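Local coordinates for protein putative exotoxin (superantigen) (Streptococcus pyogenes, PDB 1TY0) that probably acts as a secreted superantigen toxin that engages T-cell receptors through a surface it can also use to dimerise, and binds zinc, at residues Q132-K137 with K199-F204; Q159-I164 with H169-L174. All coordinates share one frame; numbering follows the deposited sequence.

Contact 1: residues Q132-K137 with K199-F204; sequences QEFDFK and KDFSHF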
# COMPACT_ATOMS: atom_id res chain seq x y z
N GLN A 132 3.19 15.03 6.05
CA GLN A 132 2.52 13.84 5.54
C GLN A 132 3.23 12.58 6.03
O GLN A 132 2.59 11.63 6.47
CB GLN A 132 2.48 13.85 4.00
CG GLN A 132 1.87 12.57 3.41
CD GLN A 132 1.65 12.63 1.89
OE1 GLN A 132 1.05 11.72 1.31
NE2 GLN A 132 2.11 13.70 1.25
N GLU A 133 4.56 12.58 5.96
CA GLU A 133 5.31 11.41 6.41
C GLU A 133 5.14 11.20 7.91
O GLU A 133 4.92 10.08 8.38
CB GLU A 133 6.80 11.55 6.08
CG GLU A 133 7.61 10.34 6.53
CD GLU A 133 9.07 10.41 6.11
OE1 GLU A 133 9.41 11.19 5.20
OE2 GLU A 133 9.88 9.65 6.70
N PHE A 134 5.26 12.28 8.66
CA PHE A 134 5.12 12.19 10.11
C PHE A 134 3.70 11.74 10.48
O PHE A 134 3.52 10.85 11.32
CB PHE A 134 5.40 13.56 10.75
CG PHE A 134 5.66 13.49 12.22
CD1 PHE A 134 4.60 13.33 13.11
CD2 PHE A 134 6.95 13.57 12.72
CE1 PHE A 134 4.83 13.25 14.48
CE2 PHE A 134 7.19 13.49 14.09
CZ PHE A 134 6.12 13.33 14.97
N ASP A 135 2.71 12.33 9.83
CA ASP A 135 1.31 12.01 10.09
C ASP A 135 1.01 10.54 9.79
O ASP A 135 0.41 9.84 10.61
CB ASP A 135 0.41 12.93 9.24
CG ASP A 135 -1.06 12.83 9.60
OD1 ASP A 135 -1.37 12.46 10.75
OD2 ASP A 135 -1.90 13.16 8.74
N PHE A 136 1.43 10.07 8.63
CA PHE A 136 1.21 8.68 8.26
C PHE A 136 1.82 7.72 9.29
O PHE A 136 1.16 6.80 9.75
CB PHE A 136 1.82 8.38 6.89
CG PHE A 136 1.92 6.91 6.58
CD1 PHE A 136 0.78 6.18 6.25
CD2 PHE A 136 3.14 6.26 6.67
CE1 PHE A 136 0.86 4.81 6.01
CE2 PHE A 136 3.23 4.89 6.43
CZ PHE A 136 2.09 4.16 6.10
N LYS A 137 3.08 7.95 9.64
CA LYS A 137 3.75 7.07 10.58
C LYS A 137 3.14 7.09 11.97
O LYS A 137 2.97 6.04 12.58
CB LYS A 137 5.24 7.41 10.64
CG LYS A 137 5.96 7.10 9.34
CD LYS A 137 7.46 7.35 9.40
CE LYS A 137 8.11 6.81 8.12
NZ LYS A 137 9.56 7.13 8.02
N LYS A 199 15.80 19.76 12.52
CA LYS A 199 16.53 20.56 13.50
C LYS A 199 15.64 21.57 14.21
O LYS A 199 15.99 22.05 15.29
CB LYS A 199 17.70 21.28 12.83
CG LYS A 199 17.31 22.29 11.77
CD LYS A 199 18.54 23.01 11.24
CE LYS A 199 18.20 23.98 10.11
NZ LYS A 199 17.19 25.00 10.52
N ASP A 200 14.49 21.87 13.61
CA ASP A 200 13.53 22.81 14.20
C ASP A 200 12.46 22.07 14.97
O ASP A 200 11.64 22.67 15.66
CB ASP A 200 12.86 23.66 13.11
CG ASP A 200 13.84 24.52 12.34
OD1 ASP A 200 14.76 25.08 12.97
OD2 ASP A 200 13.67 24.64 11.11
N PHE A 201 12.47 20.74 14.85
CA PHE A 201 11.49 19.90 15.53
C PHE A 201 11.82 19.74 17.01
O PHE A 201 12.93 19.36 17.38
CB PHE A 201 11.47 18.52 14.87
CG PHE A 201 10.54 17.55 15.54
CD1 PHE A 201 9.17 17.67 15.40
CD2 PHE A 201 11.05 16.51 16.31
CE1 PHE A 201 8.30 16.77 16.03
CE2 PHE A 201 10.20 15.61 16.95
CZ PHE A 201 8.82 15.74 16.81
N SER A 202 10.84 20.04 17.87
CA SER A 202 11.04 19.92 19.31
C SER A 202 10.47 18.62 19.85
O SER A 202 11.18 17.81 20.45
CB SER A 202 10.40 21.10 20.04
OG SER A 202 10.47 20.91 21.44
N HIS A 203 9.17 18.43 19.63
CA HIS A 203 8.48 17.23 20.08
C HIS A 203 7.07 17.26 19.51
O HIS A 203 6.71 18.18 18.78
CB HIS A 203 8.40 17.18 21.60
CG HIS A 203 7.65 18.33 22.20
ND1 HIS A 203 8.17 19.60 22.27
CD2 HIS A 203 6.41 18.41 22.73
CE1 HIS A 203 7.28 20.41 22.81
NE2 HIS A 203 6.20 19.71 23.10
N PHE A 204 6.27 16.26 19.85
CA PHE A 204 4.90 16.22 19.38
C PHE A 204 3.99 15.82 20.52
O PHE A 204 4.44 15.33 21.56
CB PHE A 204 4.77 15.23 18.21
CG PHE A 204 4.84 13.79 18.61
CD1 PHE A 204 3.70 13.11 19.02
CD2 PHE A 204 6.05 13.10 18.58
CE1 PHE A 204 3.76 11.76 19.39
CE2 PHE A 204 6.12 11.76 18.95
CZ PHE A 204 4.98 11.09 19.36
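The backbones of F134, in helix 132-137, and F204, in strand 201-204, stay well apart, 10.1 Å between their CA atoms, and three phenylalanine side chains bridge the gap. No hydrogen bond crosses. F134 points from the helix toward the strand. Its CG lies anti to the backbone N (chi1 -164°), which sends the ring outward so that its outer atoms meet both F201 and F204. The CZ corner of F134 does most of the touching. F134 CZ lies 3.6 Å from F204 CD2, and the edge of the F134 ring is turned to the face of F204. This is an offset edge-to-face pair, with centroids 5.6 Å apart and planes at 71°. F201 reaches F134 from the opposite direction, F201 CZ lying 3.9 Å from F134 CE2. Those two planes meet at 49°, an oblique arrangement. The backbone N of H203 sits over the centre of one face of F201, 3.9 Å above the ring plane. S202 and H203 both face A163, forming a classic beta bulge between F201 and F204. H203 is a zinc ligand, with no zinc bound to this chain. S202 OG and H203 ND1 are hydrogen-bonded at 2.8 Å. On the helix, K137 NZ forms a salt bridge to E133 OE2, 2.9 Å long. K126 meets the other carboxylate oxygen of E133. The three rings form a buried aromatic cluster where helix 131-146 packs on strand 201-209 of the beta-grasp sheet. I162 of the adjacent strand 157-164 touches all three rings, and I124 packs on F134 from a loop.

Contact 2: residues Q159-I164 with H169-L174; sequences QLEIAI and HESFNL
The first torsion of H169 (chi1 -65°) places CG beside the backbone N and swings the ring over toward A163. The H169 ring turns its edge to the methyl of A163, with H169 ND1 3.6 Å from A163 CB. Q159, E161, A163, H169, S171 and N173 lie on one face of the sheet. E161 runs extended beyond CG and passes alongside S171. E161 OE2 and S171 OG are 3.6 Å apart, a contact without a hydrogen bond. L160, I162, E170 and F172 start on the other face. There the CB atoms of I162 and E170 meet at 4.1 Å, but E170 then bends at chi2 and its OE1 forms a salt bridge with K194. L174 follows the strand and packs its CD2 against L160 CB at 4.2 Å.

The strands run antiparallel at 166°. L160 and F172 form one hydrogen-bonded pair, I162 and E170 the next. The bond from L160 N to F172 O is 2.9 Å long. I162 N to E170 O is 2.7 Å. E161 CA also approaches E170 O, at 2.9 Å, as a CA-H...O contact.

This is a beta hairpin at one side of the beta-grasp sheet. H169 is a zinc ligand of this protein, together with H203 and D205, although no zinc is bound to this chain.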
# COMPACT_ATOMS: atom_id res chain seq x y z
N GLN A 159 -6.23 14.91 18.13
CA GLN A 159 -5.40 15.86 17.39
C GLN A 159 -3.94 15.51 17.53
O GLN A 159 -3.50 15.00 18.55
CB GLN A 159 -5.60 17.29 17.90
CG GLN A 159 -7.01 17.84 17.81
CD GLN A 159 -7.87 17.43 18.99
OE1 GLN A 159 -7.43 17.49 20.15
NE2 GLN A 159 -9.10 17.03 18.72
N LEU A 160 -3.19 15.80 16.48
CA LEU A 160 -1.75 15.58 16.48
C LEU A 160 -1.15 16.98 16.42
O LEU A 160 -1.46 17.75 15.52
CB LEU A 160 -1.32 14.78 15.24
CG LEU A 160 0.16 14.84 14.88
CD1 LEU A 160 1.01 14.36 16.04
CD2 LEU A 160 0.41 14.00 13.64
N GLU A 161 -0.33 17.31 17.41
CA GLU A 161 0.30 18.62 17.44
C GLU A 161 1.80 18.47 17.37
O GLU A 161 2.40 17.70 18.13
CB GLU A 161 -0.08 19.38 18.71
CG GLU A 161 -1.57 19.61 18.88
CD GLU A 161 -1.87 20.73 19.86
OE1 GLU A 161 -1.18 20.80 20.90
OE2 GLU A 161 -2.79 21.53 19.59
N ILE A 162 2.42 19.19 16.44
CA ILE A 162 3.86 19.14 16.28
C ILE A 162 4.48 20.46 16.71
O ILE A 162 4.17 21.52 16.15
CB ILE A 162 4.24 18.88 14.81
CG1 ILE A 162 3.57 17.59 14.33
CG2 ILE A 162 5.75 18.77 14.67
CD1 ILE A 162 3.90 16.38 15.17
N ALA A 163 5.34 20.39 17.72
CA ALA A 163 6.00 21.58 18.23
C ALA A 163 7.28 21.87 17.47
O ALA A 163 8.21 21.06 17.44
CB ALA A 163 6.30 21.41 19.71
N ILE A 164 7.32 23.04 16.84
CA ILE A 164 8.48 23.48 16.07
C ILE A 164 9.04 24.71 16.77
O ILE A 164 8.28 25.54 17.27
CB ILE A 164 8.07 23.88 14.63
CG1 ILE A 164 7.28 22.74 13.98
CG2 ILE A 164 9.29 24.24 13.81
CD1 ILE A 164 8.03 21.44 13.88
N HIS A 169 3.05 25.54 16.60
CA HIS A 169 2.46 24.27 16.99
C HIS A 169 1.47 23.80 15.94
O HIS A 169 0.29 24.15 15.99
CB HIS A 169 1.76 24.41 18.35
CG HIS A 169 2.68 24.72 19.48
ND1 HIS A 169 3.62 23.82 19.95
CD2 HIS A 169 2.82 25.84 20.24
CE1 HIS A 169 4.29 24.37 20.95
NE2 HIS A 169 3.82 25.59 21.15
N GLU A 170 1.94 23.01 14.98
CA GLU A 170 1.07 22.48 13.95
C GLU A 170 0.06 21.57 14.63
O GLU A 170 0.41 20.82 15.54
CB GLU A 170 1.86 21.68 12.92
CG GLU A 170 2.64 22.51 11.91
CD GLU A 170 1.74 23.28 10.96
OE1 GLU A 170 0.53 22.96 10.90
OE2 GLU A 170 2.24 24.19 10.27
N SER A 171 -1.20 21.65 14.20
CA SER A 171 -2.25 20.82 14.78
C SER A 171 -3.10 20.22 13.67
O SER A 171 -3.54 20.94 12.76
CB SER A 171 -3.14 21.66 15.72
OG SER A 171 -4.15 20.86 16.30
N PHE A 172 -3.35 18.92 13.76
CA PHE A 172 -4.12 18.20 12.76
C PHE A 172 -5.17 17.28 13.36
O PHE A 172 -4.90 16.56 14.32
CB PHE A 172 -3.18 17.38 11.89
CG PHE A 172 -2.09 18.19 11.27
CD1 PHE A 172 -2.34 18.97 10.14
CD2 PHE A 172 -0.82 18.23 11.84
CE1 PHE A 172 -1.35 19.77 9.60
CE2 PHE A 172 0.17 19.03 11.30
CZ PHE A 172 -0.09 19.80 10.18
N ASN A 173 -6.36 17.30 12.78
CA ASN A 173 -7.46 16.46 13.22
C ASN A 173 -7.16 15.01 12.81
O ASN A 173 -6.88 14.74 11.65
CB ASN A 173 -8.76 16.95 12.57
CG ASN A 173 -9.96 16.10 12.92
OD1 ASN A 173 -9.93 15.31 13.86
ND2 ASN A 173 -11.04 16.27 12.17
N LEU A 174 -7.21 14.09 13.77
CA LEU A 174 -6.93 12.69 13.49
C LEU A 174 -8.15 11.92 13.00
O LEU A 174 -8.04 10.79 12.53
CB LEU A 174 -6.37 12.01 14.74
CG LEU A 174 -4.91 12.37 15.07
CD1 LEU A 174 -4.54 11.80 16.43
CD2 LEU A 174 -3.99 11.82 13.98

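Overall arrangement
Strand 157-164 links the two contacts. It pairs with strand 168-173 in contact 2 and with strand 201-209, which carries one side of contact 1. The centres of the two contacts are about 9 Å apart. At the bulge, H203 O lies 2.8 Å from A163 N and S202 N lies 2.9 Å from A163 O, both probable hydrogen bonds. On the helix-facing side, I162 CD1 packs 3.3 Å from F134 CE1 and so connects the hairpin with the phenylalanine cluster. The zinc ligands come from both contacts: H203 belongs to contact 1 and H169 to contact 2, while D205 follows F204 directly. The site therefore draws on two strands flanking strand 157-164.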